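Local coordinates for beta-lactamase-like protein (Koribacter versatilis, PDB 6B9V) that hydrolyses diphosphate linkages as a metal-dependent diphosphatase of the PhnP family, with a metallo-beta-lactamase fold, and cleaves reactive FAD photoproducts, at the interface of chains A and B. Numbering follows the deposited sequence. Chains: chain A/B, Beta-lactamase-like protein.

The contacts belong to one two-fold symmetric interface between identical chains. Contact 1 brings residue 118 of both copies together, close to the symmetry axis. Contacts 2 and 3 are near-twins with the chains exchanged, sharing helix 59-66 and positions 16, 21, 60, 63, 68 and 92, though the Ile21 side chain is turned differently. Their C-alpha centres lie about 22 Å apart; that of contact 1 is about 24 Å from contact 2 and about 22 Å from contact 3. Each chain offers both a residue 16-22 loop and the surface receiving one, consistent with a dimer, which the structure alone does not prove.

Contact 1: the interface of chains A and B. Residues chain A 118-119, 121; chain B 118-119, 122.
The imidazoles of A:His118 and B:His118 meet at the middle of this contact between two copies of the protein, coming from opposite directions, with their CE1 carbons 3.4 Å apart. B:His118 CE1 sits over one face of the A:His118 ring, towards its rim. The B:Tyr122 ring packs edge-to-face against A:His118, the planes nearly perpendicular, while CB of the tyrosine lies 3.6 Å from A:His118 CD2. The CG2 methyl of A:Val119 lies loosely, 4.0 Å from B:Val119 O.

Histidine suits this place because it supplies both a flat carbon surface and a polar nitrogen. B:His118 NE2 donates to the backbone oxygen of A:His118 at 2.7 Å, bent to 133° at the hydrogen; NE2 stands 33° out of the carbonyl plane. With CG anti to the backbone N (chi1 174°), the ring of B:His118 is swung across to the other helix. The return bond, from A:His118 NE2 to B:His118 O, is weak, and water 1 reinforces it: lying in the A:His118 ring plane, it is 2.7 Å from A:His118 NE2 and 2.6 Å from B:His118 O. A:Lys121 brings CB near B:His118 NE2.

The histidines lie near the C-terminal ends of helices 110-119 of chain A and 110-120 of chain B.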
# COMPACT_ATOMS: atom_id res chain seq x y z
N HIS A 118 6.39 16.97 2.43
CA HIS A 118 5.61 17.40 1.27
C HIS A 118 4.47 16.43 0.95
O HIS A 118 3.29 16.82 0.90
CB HIS A 118 6.53 17.56 0.05
CG HIS A 118 5.80 17.86 -1.22
ND1 HIS A 118 5.41 19.14 -1.57
CD2 HIS A 118 5.39 17.05 -2.22
CE1 HIS A 118 4.79 19.10 -2.74
NE2 HIS A 118 4.77 17.85 -3.15
N VAL A 119 4.81 15.16 0.77
CA VAL A 119 3.85 14.13 0.41
C VAL A 119 2.81 13.93 1.50
O VAL A 119 1.62 13.78 1.21
CB VAL A 119 4.54 12.78 0.13
CG1 VAL A 119 3.52 11.66 -0.02
CG2 VAL A 119 5.42 12.87 -1.12
N LYS A 121 1.92 16.04 3.94
CA LYS A 121 1.61 17.32 4.55
C LYS A 121 0.36 17.27 5.44
O LYS A 121 0.26 18.02 6.41
CB LYS A 121 1.44 18.38 3.46
CG LYS A 121 1.59 19.80 3.96
CD LYS A 121 1.15 20.80 2.91
CE LYS A 121 1.35 22.23 3.38
NZ LYS A 121 0.84 23.21 2.38
N HIS B 118 -0.59 17.16 -6.01
CA HIS B 118 0.29 17.41 -4.87
C HIS B 118 0.98 16.15 -4.35
O HIS B 118 2.20 16.13 -4.14
CB HIS B 118 -0.47 18.06 -3.71
CG HIS B 118 0.37 18.21 -2.47
ND1 HIS B 118 1.22 19.27 -2.28
CD2 HIS B 118 0.50 17.42 -1.38
CE1 HIS B 118 1.84 19.14 -1.12
NE2 HIS B 118 1.42 18.02 -0.56
N VAL B 119 0.20 15.09 -4.14
CA VAL B 119 0.74 13.87 -3.57
C VAL B 119 1.72 13.17 -4.50
O VAL B 119 2.72 12.61 -4.04
CB VAL B 119 -0.40 12.89 -3.18
CG1 VAL B 119 0.16 11.53 -2.74
CG2 VAL B 119 -1.24 13.50 -2.08
N TYR B 122 5.72 15.14 -7.02
CA TYR B 122 7.11 15.30 -6.58
C TYR B 122 7.80 13.94 -6.71
O TYR B 122 8.89 13.84 -7.27
CB TYR B 122 7.21 15.83 -5.14
CG TYR B 122 8.63 16.17 -4.69
CD1 TYR B 122 9.64 16.40 -5.63
CD2 TYR B 122 8.96 16.26 -3.34
CE1 TYR B 122 10.94 16.71 -5.23
CE2 TYR B 122 10.26 16.56 -2.93
CZ TYR B 122 11.24 16.78 -3.88
OH TYR B 122 12.53 17.08 -3.49
O HOH W 1 4.19 16.94 -5.67

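Contact 2: the interface of chains A and B. Residues chain A 60, 63-64, 68, 92; chain B 16, 19, 21-22.
The guanidinium of A:Arg60 reaches the backbone of the opposing loop, with A:Leu64 CD1 of its own helix lying 3.6 Å above the centre of one face. Its NH2 donates to B:Pro19 O at 2.8 Å, in the carbonyl plane and on a lone pair, with the acceptor 15° out of the guanidinium plane. NE makes weaker bonds to the backbone oxygens of B:Met16 and B:Pro19, so one arginine gathers two carbonyls of the loop. Its long, flexible chain suits the task: extended from CG to NE, it carries the charged group past the apolar residues.

B:Ile21 is the main apolar element, with 66 Å² buried. CG1 occupies the crowded position between backbone N and carbonyl carbon (chi1 58°), which turns CG2 towards the helix, 3.7 Å from A:Leu64 CD2, and CG1 towards A:Pro92. Branching at CB thus lets one residue serve two surfaces, its chain crossing both partners at about a right angle. A:Pro92, rigid and compact, also rests its CG 3.6 Å from B:Met16 SD, a soft partner on a bent chain. Near B:Gly22, water 2 joins its N, 3.0 Å away, to A:Ile68 O, 2.7 Å away.

Helix 59-66 and the 3-10 helix 91-93 of chain A receive the chain B loop, in which B:Ile21 and B:Gly22 directly precede the zinc ligand B:Cys23.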
# COMPACT_ATOMS: atom_id res chain seq x y z
N ARG A 60 1.04 -2.02 5.92
CA ARG A 60 -0.07 -2.64 6.68
C ARG A 60 0.03 -4.18 6.66
O ARG A 60 -0.01 -4.84 7.71
CB ARG A 60 -1.44 -2.21 6.13
CG ARG A 60 -2.61 -2.94 6.81
CD ARG A 60 -3.96 -2.37 6.37
NE ARG A 60 -5.07 -3.16 6.90
CZ ARG A 60 -5.55 -4.27 6.35
NH1 ARG A 60 -5.02 -4.74 5.22
NH2 ARG A 60 -6.55 -4.92 6.94
N ALA A 63 3.07 -5.47 8.71
CA ALA A 63 2.82 -5.37 10.14
C ALA A 63 1.84 -6.45 10.62
O ALA A 63 2.06 -7.08 11.65
CB ALA A 63 2.28 -3.97 10.50
N LEU A 64 0.77 -6.67 9.87
CA LEU A 64 -0.22 -7.68 10.26
C LEU A 64 0.41 -9.06 10.25
O LEU A 64 0.21 -9.85 11.17
CB LEU A 64 -1.44 -7.64 9.33
CG LEU A 64 -2.32 -6.41 9.46
CD1 LEU A 64 -3.37 -6.41 8.34
CD2 LEU A 64 -3.00 -6.40 10.85
N ILE A 68 2.93 -6.90 14.52
CA ILE A 68 3.45 -5.67 15.12
C ILE A 68 2.35 -4.90 15.87
O ILE A 68 1.30 -4.60 15.30
CB ILE A 68 4.07 -4.74 14.07
CG1 ILE A 68 5.30 -5.41 13.43
CG2 ILE A 68 4.44 -3.38 14.69
CD1 ILE A 68 5.88 -4.62 12.27
N PRO A 92 -2.53 4.11 12.90
CA PRO A 92 -3.20 3.51 14.07
C PRO A 92 -2.24 3.05 15.18
O PRO A 92 -2.70 2.75 16.28
CB PRO A 92 -3.94 2.29 13.48
CG PRO A 92 -3.95 2.51 12.00
CD PRO A 92 -2.70 3.27 11.70
N MET B 16 -8.51 2.20 7.25
CA MET B 16 -7.37 1.43 7.74
C MET B 16 -7.58 -0.09 7.57
O MET B 16 -6.81 -0.89 8.09
CB MET B 16 -7.08 1.79 9.20
CG MET B 16 -6.51 3.21 9.36
SD MET B 16 -4.85 3.42 8.61
CE MET B 16 -5.06 4.94 7.67
N PRO B 19 -8.29 -6.49 9.37
CA PRO B 19 -8.04 -5.89 10.70
C PRO B 19 -7.41 -4.50 10.65
O PRO B 19 -6.88 -4.09 9.61
CB PRO B 19 -7.06 -6.86 11.36
CG PRO B 19 -7.13 -8.13 10.55
CD PRO B 19 -7.50 -7.72 9.16
N ILE B 21 -4.27 -2.58 12.21
CA ILE B 21 -3.03 -3.00 12.84
C ILE B 21 -3.00 -2.62 14.31
O ILE B 21 -3.47 -1.55 14.70
CB ILE B 21 -1.81 -2.40 12.14
CG1 ILE B 21 -1.87 -0.87 12.13
CG2 ILE B 21 -1.71 -2.93 10.72
CD1 ILE B 21 -0.60 -0.26 11.56
N GLY B 22 -2.51 -3.55 15.13
CA GLY B 22 -2.32 -3.29 16.54
C GLY B 22 -3.55 -3.57 17.38
O GLY B 22 -3.46 -3.54 18.59
O HOH W 2 -0.72 -5.62 13.83

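Contact 3: the interface of chains A and B. Residues chain A 16, 21; chain B 59-60, 63, 68, 89, 92-93.
A:Ile21, with 87 Å² buried, plugs into a largely apolar seat on chain B formed by B:Phe59, B:Arg60, B:Ala63 and B:Leu93, with the backbone oxygen of B:Asp89 3.5 Å from A:Ile21 CD1. CG1 stands anti to the carbonyl carbon (chi1 -56°), sending CD1 down on to helix 59-66, where it lies 3.7 Å from B:Arg60 CA and 3.7 Å from B:Phe59 CE2. CG2 of A:Ile21 turns instead to B:Leu93 CD2, 3.8 Å away; the two side chains cross at about a right angle. A beta-branched residue with one longer arm therefore fills the seat in two directions. The small B:Ala63 suits the floor, its CB contacting A:Ile21 CD1 at 4.0 Å and lying over one face of the B:Phe59 ring, off centre.

B:Pro92, with 39 Å² buried, offers a stiff aliphatic surface to A:Met16, and the two side chains reach toward each other tip to tip, A:Met16 SD lying 3.6 Å from B:Pro92 CG. The methionine buries 30 Å² and bends at chi2 and chi3, sliding past B:Asp89 in the opposite direction. It is poorly ordered, however, and the position of its terminal methyl against B:Pro92 is uncertain, so that contact carries no weight.

The polar link comes from the backbone of A:Met16: the extended side chain of B:Arg60 directs NE to A:Met16 O in a weak hydrogen bond of 3.0 Å, bent to 126° at the hydrogen.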
# COMPACT_ATOMS: atom_id res chain seq x y z
N MET A 16 8.22 -2.34 -7.66
CA MET A 16 6.93 -2.85 -8.07
C MET A 16 6.63 -4.26 -7.51
O MET A 16 5.62 -4.85 -7.80
CB MET A 16 6.80 -2.82 -9.59
CG MET A 16 6.57 -1.44 -10.19
SD MET A 16 5.13 -0.41 -9.59
CE MET A 16 3.61 -1.46 -9.49
N ILE A 21 2.63 -6.59 -11.60
CA ILE A 21 1.27 -6.62 -12.15
C ILE A 21 1.28 -6.75 -13.67
O ILE A 21 2.01 -6.03 -14.34
CB ILE A 21 0.47 -5.34 -11.79
CG1 ILE A 21 0.43 -5.13 -10.28
CG2 ILE A 21 -0.96 -5.47 -12.29
CD1 ILE A 21 -0.40 -3.92 -9.87
N PHE B 59 -4.09 -1.45 -4.06
CA PHE B 59 -4.31 -1.72 -5.48
C PHE B 59 -3.46 -2.87 -6.03
O PHE B 59 -3.98 -3.72 -6.75
CB PHE B 59 -4.06 -0.50 -6.37
CG PHE B 59 -4.15 -0.84 -7.83
CD1 PHE B 59 -5.39 -1.04 -8.43
CD2 PHE B 59 -3.00 -1.01 -8.60
CE1 PHE B 59 -5.48 -1.38 -9.76
CE2 PHE B 59 -3.09 -1.36 -9.94
CZ PHE B 59 -4.33 -1.54 -10.52
N ARG B 60 -2.16 -2.90 -5.73
CA ARG B 60 -1.33 -3.99 -6.27
C ARG B 60 -1.89 -5.38 -5.91
O ARG B 60 -2.06 -6.26 -6.78
CB ARG B 60 0.13 -3.87 -5.79
CG ARG B 60 1.02 -4.99 -6.36
CD ARG B 60 2.52 -4.83 -5.98
NE ARG B 60 3.29 -6.04 -6.31
CZ ARG B 60 3.42 -7.08 -5.50
NH1 ARG B 60 2.82 -7.07 -4.32
NH2 ARG B 60 4.12 -8.15 -5.87
N ALA B 63 -5.37 -5.98 -7.72
CA ALA B 63 -5.14 -6.32 -9.12
C ALA B 63 -4.58 -7.74 -9.31
O ALA B 63 -5.08 -8.50 -10.15
CB ALA B 63 -4.18 -5.29 -9.77
N ILE B 68 -6.08 -8.65 -12.89
CA ILE B 68 -6.19 -7.47 -13.74
C ILE B 68 -4.92 -7.31 -14.56
O ILE B 68 -3.82 -7.27 -14.01
CB ILE B 68 -6.43 -6.19 -12.92
CG1 ILE B 68 -7.79 -6.23 -12.21
CG2 ILE B 68 -6.37 -4.94 -13.80
CD1 ILE B 68 -7.86 -5.21 -11.12
N ASP B 89 1.11 2.26 -7.99
CA ASP B 89 1.17 0.86 -8.40
C ASP B 89 0.38 0.55 -9.67
O ASP B 89 0.45 -0.56 -10.20
CB ASP B 89 0.68 -0.03 -7.26
CG ASP B 89 1.76 -0.25 -6.22
OD1 ASP B 89 2.94 -0.20 -6.60
OD2 ASP B 89 1.45 -0.45 -5.04
N PRO B 92 2.73 0.12 -13.90
CA PRO B 92 3.05 -0.97 -14.85
C PRO B 92 1.98 -1.23 -15.92
O PRO B 92 2.32 -1.71 -16.99
CB PRO B 92 3.18 -2.19 -13.94
CG PRO B 92 3.62 -1.63 -12.63
CD PRO B 92 2.88 -0.32 -12.50
N LEU B 93 0.73 -0.91 -15.63
CA LEU B 93 -0.33 -1.15 -16.61
C LEU B 93 -0.52 0.04 -17.55
O LEU B 93 -1.27 -0.04 -18.51
CB LEU B 93 -1.65 -1.49 -15.89
CG LEU B 93 -1.64 -2.72 -14.99
CD1 LEU B 93 -2.99 -2.92 -14.28
CD2 LEU B 93 -1.25 -3.98 -15.75